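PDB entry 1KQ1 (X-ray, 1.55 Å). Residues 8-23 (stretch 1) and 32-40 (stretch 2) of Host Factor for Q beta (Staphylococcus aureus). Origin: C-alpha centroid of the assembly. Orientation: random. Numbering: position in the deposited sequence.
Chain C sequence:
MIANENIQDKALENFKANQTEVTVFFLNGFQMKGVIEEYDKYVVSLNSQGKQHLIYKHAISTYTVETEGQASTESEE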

ATOM      1  N   GLN C   8      19.330   7.444  -4.192  1.00 13.54           N
ATOM      2  CA  GLN C   8      18.645   6.363  -4.903  1.00 11.11           C
ATOM      3  C   GLN C   8      19.123   6.226  -6.347  1.00 15.43           C
ATOM      4  O   GLN C   8      19.458   5.140  -6.817  1.00 13.05           O
ATOM      5  CB  GLN C   8      17.134   6.582  -4.883  1.00 10.50           C
ATOM      6  CG  GLN C   8      16.361   5.529  -5.678  1.00 12.37           C
ATOM      7  CD  GLN C   8      14.843   5.776  -5.823  1.00 10.99           C
ATOM      8  OE1 GLN C   8      14.153   5.011  -6.532  1.00 11.64           O
ATOM      9  NE2 GLN C   8      14.314   6.801  -5.145  1.00 15.61           N
ATOM     10  N   ASP C   9      19.149   7.331  -7.087  1.00 12.89           N
ATOM     11  CA  ASP C   9      19.593   7.218  -8.444  1.00 11.21           C
ATOM     12  C   ASP C   9      21.079   6.958  -8.547  1.00 11.33           C
ATOM     13  O   ASP C   9      21.521   6.370  -9.503  1.00 12.26           O
ATOM     14  CB  ASP C   9      19.199   8.457  -9.230  1.00 16.60           C
ATOM     15  CG  ASP C   9      17.732   8.467  -9.539  1.00 23.16           C
ATOM     16  OD1 ASP C   9      17.114   9.522  -9.499  1.00 19.41           O
ATOM     17  OD2 ASP C   9      17.176   7.382  -9.816  1.00 45.96           O
ATOM     18  N   LYS C  10      21.852   7.447  -7.595  1.00 14.13           N
ATOM     19  CA  LYS C  10      23.267   7.137  -7.616  1.00 14.09           C
ATOM     20  C   LYS C  10      23.430   5.612  -7.526  1.00 13.66           C
ATOM     21  O   LYS C  10      24.209   5.027  -8.269  1.00 16.45           O
ATOM     22  CB  LYS C  10      23.981   7.814  -6.447  1.00 18.36           C
ATOM     23  CG  LYS C  10      25.478   7.457  -6.385  1.00 28.91           C
ATOM     24  CD  LYS C  10      26.250   8.258  -5.335  1.00 38.64           C
ATOM     25  CE  LYS C  10      27.752   7.927  -5.368  1.00 45.33           C
ATOM     26  NZ  LYS C  10      28.056   6.561  -4.854  1.00 53.02           N
ATOM     27  N   ALA C  11      22.649   4.973  -6.646  1.00 12.31           N
ATOM     28  CA  ALA C  11      22.774   3.526  -6.490  1.00 13.68           C
ATOM     29  C   ALA C  11      22.266   2.794  -7.711  1.00 13.27           C
ATOM     30  O   ALA C  11      22.938   1.899  -8.232  1.00 13.56           O
ATOM     31  CB  ALA C  11      22.023   3.054  -5.247  1.00 13.39           C
ATOM     32  N   LEU C  12      21.089   3.160  -8.218  1.00 12.15           N
ATOM     33  CA  LEU C  12      20.539   2.459  -9.360  1.00 11.84           C
ATOM     34  C   LEU C  12      21.339   2.600 -10.609  1.00 11.01           C
ATOM     35  O   LEU C  12      21.457   1.667 -11.402  1.00 10.98           O
ATOM     36  CB  LEU C  12      19.074   2.882  -9.651  1.00 14.58           C
ATOM     37  CG  LEU C  12      18.142   2.647  -8.457  1.00 19.26           C
ATOM     38  CD1 LEU C  12      16.745   3.149  -8.767  1.00 16.70           C
ATOM     39  CD2 LEU C  12      18.109   1.162  -8.093  1.00 24.51           C
ATOM     40  N   GLU C  13      21.918   3.785 -10.795  1.00 10.70           N
ATOM     41  CA  GLU C  13      22.754   4.039 -11.979  1.00 13.31           C
ATOM     42  C   GLU C  13      24.061   3.206 -11.946  1.00 11.62           C
ATOM     43  O   GLU C  13      24.521   2.717 -12.981  1.00 12.74           O
ATOM     44  CB  GLU C  13      23.039   5.555 -12.053  1.00 12.37           C
ATOM     45  CG  GLU C  13      23.740   5.965 -13.327  1.00 20.19           C
ATOM     46  CD  GLU C  13      22.965   5.677 -14.601  1.00 32.27           C
ATOM     47  OE1 GLU C  13      23.617   5.622 -15.666  1.00 33.53           O
ATOM     48  OE2 GLU C  13      21.722   5.527 -14.567  1.00 28.64           O
ATOM     49  N   ASN C  14      24.610   3.046 -10.757  1.00 14.09           N
ATOM     50  CA  ASN C  14      25.802   2.209 -10.594  1.00 16.58           C
ATOM     51  C   ASN C  14      25.424   0.743 -10.811  1.00 18.21           C
ATOM     52  O   ASN C  14      26.160   0.014 -11.470  1.00 17.05           O
ATOM     53  CB  ASN C  14      26.373   2.368  -9.211  1.00 14.77           C
ATOM     54  CG  ASN C  14      27.302   3.569  -9.101  1.00 25.24           C
ATOM     55  OD1 ASN C  14      28.123   3.811  -9.991  1.00 30.22           O
ATOM     56  ND2 ASN C  14      27.191   4.309  -8.005  1.00 32.08           N
ATOM     57  N   PHE C  15      24.280   0.303 -10.264  1.00 14.82           N
ATOM     58  CA  PHE C  15      23.868  -1.081 -10.475  1.00 12.43           C
ATOM     59  C   PHE C  15      23.730  -1.354 -11.953  1.00 12.09           C
ATOM     60  O   PHE C  15      24.128  -2.413 -12.428  1.00 17.14           O
ATOM     61  CB  PHE C  15      22.479  -1.394  -9.827  1.00  9.97           C
ATOM     62  CG  PHE C  15      22.445  -1.338  -8.332  1.00 17.45           C
ATOM     63  CD1 PHE C  15      23.595  -1.500  -7.566  1.00 21.11           C
ATOM     64  CD2 PHE C  15      21.227  -1.125  -7.678  1.00 14.68           C
ATOM     65  CE1 PHE C  15      23.535  -1.444  -6.171  1.00 25.51           C
ATOM     66  CE2 PHE C  15      21.156  -1.064  -6.298  1.00 19.52           C
ATOM     67  CZ  PHE C  15      22.299  -1.224  -5.532  1.00 21.68           C
ATOM     68  N   LYS C  16      23.097  -0.420 -12.676  1.00 10.54           N
ATOM     69  CA  LYS C  16      22.875  -0.544 -14.087  1.00 12.39           C
ATOM     70  C   LYS C  16      24.200  -0.573 -14.845  1.00 15.61           C
ATOM     71  O   LYS C  16      24.446  -1.453 -15.682  1.00 15.86           O
ATOM     72  CB  LYS C  16      22.037   0.643 -14.587  1.00 13.84           C
ATOM     73  CG  LYS C  16      21.683   0.617 -16.034  1.00 14.15           C
ATOM     74  CD  LYS C  16      20.872   1.844 -16.429  1.00 19.14           C
ATOM     75  CE  LYS C  16      20.786   2.024 -17.919  1.00 26.18           C
ATOM     76  NZ  LYS C  16      20.313   3.422 -18.238  1.00 28.59           N
ATOM     77  N   ALA C  17      25.044   0.406 -14.550  1.00 14.98           N
ATOM     78  CA  ALA C  17      26.278   0.494 -15.323  1.00 17.54           C
ATOM     79  C   ALA C  17      27.194  -0.668 -15.117  1.00 18.96           C
ATOM     80  O   ALA C  17      27.860  -1.101 -16.071  1.00 22.10           O
ATOM     81  CB  ALA C  17      27.008   1.769 -14.991  1.00 15.23           C
ATOM     82  N   ASN C  18      27.234  -1.169 -13.888  1.00 12.73           N
ATOM     83  CA  ASN C  18      28.118  -2.270 -13.551  1.00 17.22           C
ATOM     84  C   ASN C  18      27.479  -3.653 -13.740  1.00 21.44           C
ATOM     85  O   ASN C  18      28.118  -4.691 -13.499  1.00 20.46           O
ATOM     86  CB  ASN C  18      28.591  -2.123 -12.121  1.00 19.34           C
ATOM     87  CG  ASN C  18      29.442  -0.886 -11.914  1.00 29.73           C
ATOM     88  OD1 ASN C  18      29.349  -0.222 -10.885  1.00 35.65           O
ATOM     89  ND2 ASN C  18      30.285  -0.585 -12.888  1.00 28.36           N
ATOM     90  N   GLN C  19      26.237  -3.664 -14.210  1.00 15.75           N
ATOM     91  CA  GLN C  19      25.494  -4.942 -14.397  1.00 17.01           C
ATOM     92  C   GLN C  19      25.569  -5.795 -13.137  1.00 18.39           C
ATOM     93  O   GLN C  19      25.649  -7.033 -13.204  1.00 18.17           O
ATOM     94  CB  GLN C  19      26.041  -5.719 -15.596  1.00 13.65           C
ATOM     95  CG  GLN C  19      25.740  -4.998 -16.914  1.00 19.28           C
ATOM     96  CD  GLN C  19      26.062  -5.833 -18.138  1.00 27.71           C
ATOM     97  OE1 GLN C  19      25.334  -6.760 -18.483  1.00 33.55           O
ATOM     98  NE2 GLN C  19      27.158  -5.499 -18.802  1.00 27.41           N
ATOM     99  N   THR C  20      25.477  -5.177 -11.969  1.00 14.72           N
ATOM    100  CA  THR C  20      25.586  -5.966 -10.787  1.00 19.04           C
ATOM    101  C   THR C  20      24.321  -6.777 -10.493  1.00 18.67           C
ATOM    102  O   THR C  20      23.189  -6.372 -10.771  1.00 18.01           O
ATOM    103  CB  THR C  20      26.153  -5.135  -9.565  1.00 34.78           C
ATOM    104  OG1 THR C  20      25.288  -5.217  -8.435  1.00 30.95           O
ATOM    105  CG2 THR C  20      26.435  -3.692  -9.952  1.00 13.00           C
ATOM    106  N   GLU C  21      24.544  -8.001 -10.045  1.00 23.15           N
ATOM    107  CA  GLU C  21      23.435  -8.875  -9.715  1.00 18.29           C
ATOM    108  C   GLU C  21      22.827  -8.332  -8.419  1.00 18.57           C
ATOM    109  O   GLU C  21      23.449  -8.349  -7.373  1.00 18.50           O
ATOM    110  CB  GLU C  21      23.992 -10.286  -9.494  1.00 22.38           C
ATOM    111  CG  GLU C  21      22.936 -11.355  -9.299  1.00 38.93           C
ATOM    112  CD  GLU C  21      22.311 -11.822 -10.593  1.00 48.07           C
ATOM    113  OE1 GLU C  21      22.646 -11.264 -11.659  1.00 52.66           O
ATOM    114  OE2 GLU C  21      21.482 -12.758 -10.546  1.00 56.53           O
ATOM    115  N   VAL C  22      21.596  -7.836  -8.495  1.00 15.38           N
ATOM    116  CA  VAL C  22      20.921  -7.267  -7.350  1.00 15.52           C
ATOM    117  C   VAL C  22      19.729  -8.156  -6.966  1.00 13.58           C
ATOM    118  O   VAL C  22      19.148  -8.803  -7.824  1.00 16.85           O
ATOM    119  CB  VAL C  22      20.358  -5.869  -7.751  1.00 18.27           C
ATOM    120  CG1 VAL C  22      19.455  -5.288  -6.662  1.00 30.32           C
ATOM    121  CG2 VAL C  22      21.531  -4.917  -8.072  1.00 22.25           C
ATOM    122  N   THR C  23      19.423  -8.147  -5.679  1.00 11.01           N
ATOM    123  CA  THR C  23      18.263  -8.855  -5.144  1.00 11.96           C
ATOM    124  C   THR C  23      17.236  -7.755  -4.795  1.00 10.64           C
ATOM    125  O   THR C  23      17.527  -6.799  -4.054  1.00 11.67           O
ATOM    126  CB  THR C  23      18.591  -9.625  -3.875  1.00 14.67           C
ATOM    127  OG1 THR C  23      19.538 -10.671  -4.206  1.00 21.27           O
ATOM    128  CG2 THR C  23      17.324 -10.306  -3.300  1.00 23.34           C
ATOM    129  N   MET C  32      13.476 -11.459  -5.823  1.00 19.63           N
ATOM    130  CA  MET C  32      13.908 -11.916  -7.160  1.00 14.84           C
ATOM    131  C   MET C  32      15.330 -11.375  -7.312  1.00 23.25           C
ATOM    132  O   MET C  32      15.645 -10.350  -6.740  1.00 15.24           O
ATOM    133  CB  MET C  32      13.043 -11.315  -8.279  1.00 21.86           C
ATOM    134  CG  MET C  32      11.567 -11.816  -8.328  1.00 27.66           C
ATOM    135  SD  MET C  32      10.579 -11.062  -9.680  1.00 27.25           S
ATOM    136  CE  MET C  32       8.920 -11.804  -9.348  1.00 32.59           C
ATOM    137  N   LYS C  33      16.188 -12.047  -8.083  1.00 18.53           N
ATOM    138  CA  LYS C  33      17.567 -11.563  -8.297  1.00 17.90           C
ATOM    139  C   LYS C  33      17.797 -11.377  -9.795  1.00 17.34           C
ATOM    140  O   LYS C  33      17.257 -12.111 -10.624  1.00 15.15           O
ATOM    141  CB  LYS C  33      18.575 -12.555  -7.713  1.00 27.11           C
ATOM    142  CG  LYS C  33      19.991 -12.019  -7.605  1.00 40.75           C
ATOM    143  CD  LYS C  33      20.900 -13.065  -6.963  1.00 42.12           C
ATOM    144  CE  LYS C  33      22.253 -12.485  -6.560  1.00 43.83           C
ATOM    145  NZ  LYS C  33      23.078 -13.415  -5.737  1.00 55.32           N
ATOM    146  N   GLY C  34      18.592 -10.382 -10.168  1.00 14.92           N
ATOM    147  CA  GLY C  34      18.822 -10.134 -11.579  1.00 14.96           C
ATOM    148  C   GLY C  34      19.678  -8.900 -11.785  1.00 13.49           C
ATOM    149  O   GLY C  34      20.262  -8.367 -10.833  1.00 16.96           O
ATOM    150  N   VAL C  35      19.725  -8.477 -13.036  1.00 15.41           N
ATOM    151  CA  VAL C  35      20.489  -7.299 -13.406  1.00 19.08           C
ATOM    152  C   VAL C  35      19.514  -6.210 -13.819  1.00 17.11           C
ATOM    153  O   VAL C  35      18.590  -6.462 -14.617  1.00 13.18           O
ATOM    154  CB  VAL C  35      21.401  -7.591 -14.616  1.00 21.20           C
ATOM    155  CG1 VAL C  35      22.047  -6.295 -15.093  1.00 19.78           C
ATOM    156  CG2 VAL C  35      22.473  -8.591 -14.226  1.00 22.97           C
ATOM    157  N   ILE C  36      19.717  -5.008 -13.280  1.00 12.55           N
ATOM    158  CA  ILE C  36      18.886  -3.897 -13.666  1.00 15.11           C
ATOM    159  C   ILE C  36      19.380  -3.416 -15.040  1.00 15.44           C
ATOM    160  O   ILE C  36      20.531  -2.933 -15.201  1.00 17.21           O
ATOM    161  CB  ILE C  36      18.949  -2.796 -12.616  1.00 14.94           C
ATOM    162  CG1 ILE C  36      18.346  -3.320 -11.310  1.00 17.20           C
ATOM    163  CG2 ILE C  36      18.234  -1.545 -13.130  1.00 14.22           C
ATOM    164  CD1 ILE C  36      18.495  -2.378 -10.097  1.00 22.59           C
ATOM    165  N   GLU C  37      18.529  -3.552 -16.036  1.00 12.86           N
ATOM    166  CA  GLU C  37      18.847  -3.128 -17.392  1.00 19.79           C
ATOM    167  C   GLU C  37      18.475  -1.690 -17.629  1.00 20.54           C
ATOM    168  O   GLU C  37      19.194  -0.959 -18.332  1.00 21.84           O
ATOM    169  CB  GLU C  37      18.123  -3.997 -18.413  1.00 23.90           C
ATOM    170  CG  GLU C  37      18.547  -5.444 -18.357  1.00 20.29           C
ATOM    171  CD  GLU C  37      20.041  -5.614 -18.561  1.00 32.07           C
ATOM    172  OE1 GLU C  37      20.641  -4.761 -19.251  1.00 39.58           O
ATOM    173  OE2 GLU C  37      20.607  -6.598 -18.038  1.00 37.77           O
ATOM    174  N   GLU C  38      17.344  -1.270 -17.077  1.00 18.05           N
ATOM    175  CA  GLU C  38      16.895   0.096 -17.220  1.00 17.84           C
ATOM    176  C   GLU C  38      15.932   0.362 -16.091  1.00 18.68           C
ATOM    177  O   GLU C  38      15.436  -0.575 -15.471  1.00 16.50           O
ATOM    178  CB  GLU C  38      16.129   0.270 -18.531  1.00 31.54           C
ATOM    179  CG  GLU C  38      16.809  -0.270 -19.755  1.00 48.12           C
ATOM    180  CD  GLU C  38      15.923  -0.173 -20.969  1.00 54.74           C
ATOM    181  OE1 GLU C  38      15.435   0.945 -21.261  1.00 55.33           O
ATOM    182  OE2 GLU C  38      15.717  -1.214 -21.631  1.00 62.41           O
ATOM    183  N   TYR C  39      15.663   1.637 -15.836  1.00 15.48           N
ATOM    184  CA  TYR C  39      14.708   2.006 -14.793  1.00 17.79           C
ATOM    185  C   TYR C  39      14.269   3.439 -15.023  1.00 18.55           C
ATOM    186  O   TYR C  39      14.931   4.201 -15.746  1.00 17.40           O
ATOM    187  CB  TYR C  39      15.374   1.868 -13.412  1.00 18.21           C
ATOM    188  CG  TYR C  39      16.469   2.891 -13.142  1.00 18.37           C
ATOM    189  CD1 TYR C  39      16.156   4.161 -12.673  1.00 18.17           C
ATOM    190  CD2 TYR C  39      17.810   2.616 -13.445  1.00 15.98           C
ATOM    191  CE1 TYR C  39      17.122   5.142 -12.516  1.00 23.11           C
ATOM    192  CE2 TYR C  39      18.792   3.622 -13.288  1.00 16.90           C
ATOM    193  CZ  TYR C  39      18.437   4.867 -12.825  1.00 23.95           C
ATOM    194  OH  TYR C  39      19.405   5.866 -12.635  1.00 31.35           O
ATOM    195  N   ASP C  40      13.130   3.813 -14.446  1.00 15.68           N
ATOM    196  CA  ASP C  40      12.705   5.201 -14.514  1.00 15.34           C
ATOM    197  C   ASP C  40      11.916   5.505 -13.246  1.00 20.11           C
ATOM    198  O   ASP C  40      12.001   4.738 -12.276  1.00 16.80           O
ATOM    199  CB  ASP C  40      11.905   5.501 -15.792  1.00 19.15           C
ATOM    200  CG  ASP C  40      10.565   4.752 -15.883  1.00 19.77           C
ATOM    201  OD1 ASP C  40      10.035   4.243 -14.854  1.00 18.85           O
ATOM    202  OD2 ASP C  40      10.018   4.690 -17.012  1.00 22.25           O
TER
HETATM  203  O   HOH W   1      22.075  -4.262 -11.903  1.00 16.50           O
HETATM  204  O   HOH W   2      22.655  -3.090 -16.820  1.00 16.25           O
HETATM  205  O   HOH W   3      17.570   3.578 -17.192  1.00 22.21           O

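Where a helix runs out and a strand begins, the change of direction can leave backbone groups too far apart to bond, and an ordered water can then bridge them; this contact is a clear case. Water 1 sits between the end of helix 8-17 and strand 32-39. It accepts from Ile-36 N at 2.8 Å, donates to Thr-20 O at 2.6 Å, and makes a weak bond to Phe-15 O at 2.8 Å. Thr-20 O and Ile-36 N themselves lie 4.5 Å apart, too far for a direct bond, so the water fills the gap. Two further waters also bridge the stretches: water 2 lies between two acceptors, donating to both Lys-16 O and Ile-36 O at 2.7 Å each, and water 3 lies between two donors, one of them a side chain, accepting from Lys-16 NZ at 2.9 Å and Tyr-39 N at 3.0 Å.

Direct antiparallel pairing is clear at Val-22 and Gly-34, which exchange two bonds, Val-22 N to Gly-34 O at 2.7 Å and Gly-34 N to Val-22 O at 2.9 Å. On the face carrying Thr-23 and Lys-33, Lys-33 CE lies 3.0 Å from Glu-21 CG, unusually short for two carbons.

The helix crosses strand 32-39 at -108°, and residues from successive turns converge on Ile-36 and Tyr-39. Ile-36 points toward the helix, and its CD1 lies 3.9 Å from Phe-15 CD2 and 4.1 Å from Leu-12 CD2; Val-22 CG2 approaches the same methyl at 4.4 Å. Farther along, Tyr-39, in the p rotamer, offers one ring face to Leu-12, whose CB stands 3.8 Å from the centroid of the Tyr-39 ring, nearly along its normal. At the ring edge, Tyr-39 OH donates to Glu-13 OE2 at 3.0 Å. One aromatic side chain thus serves both apolar packing and a polar tether.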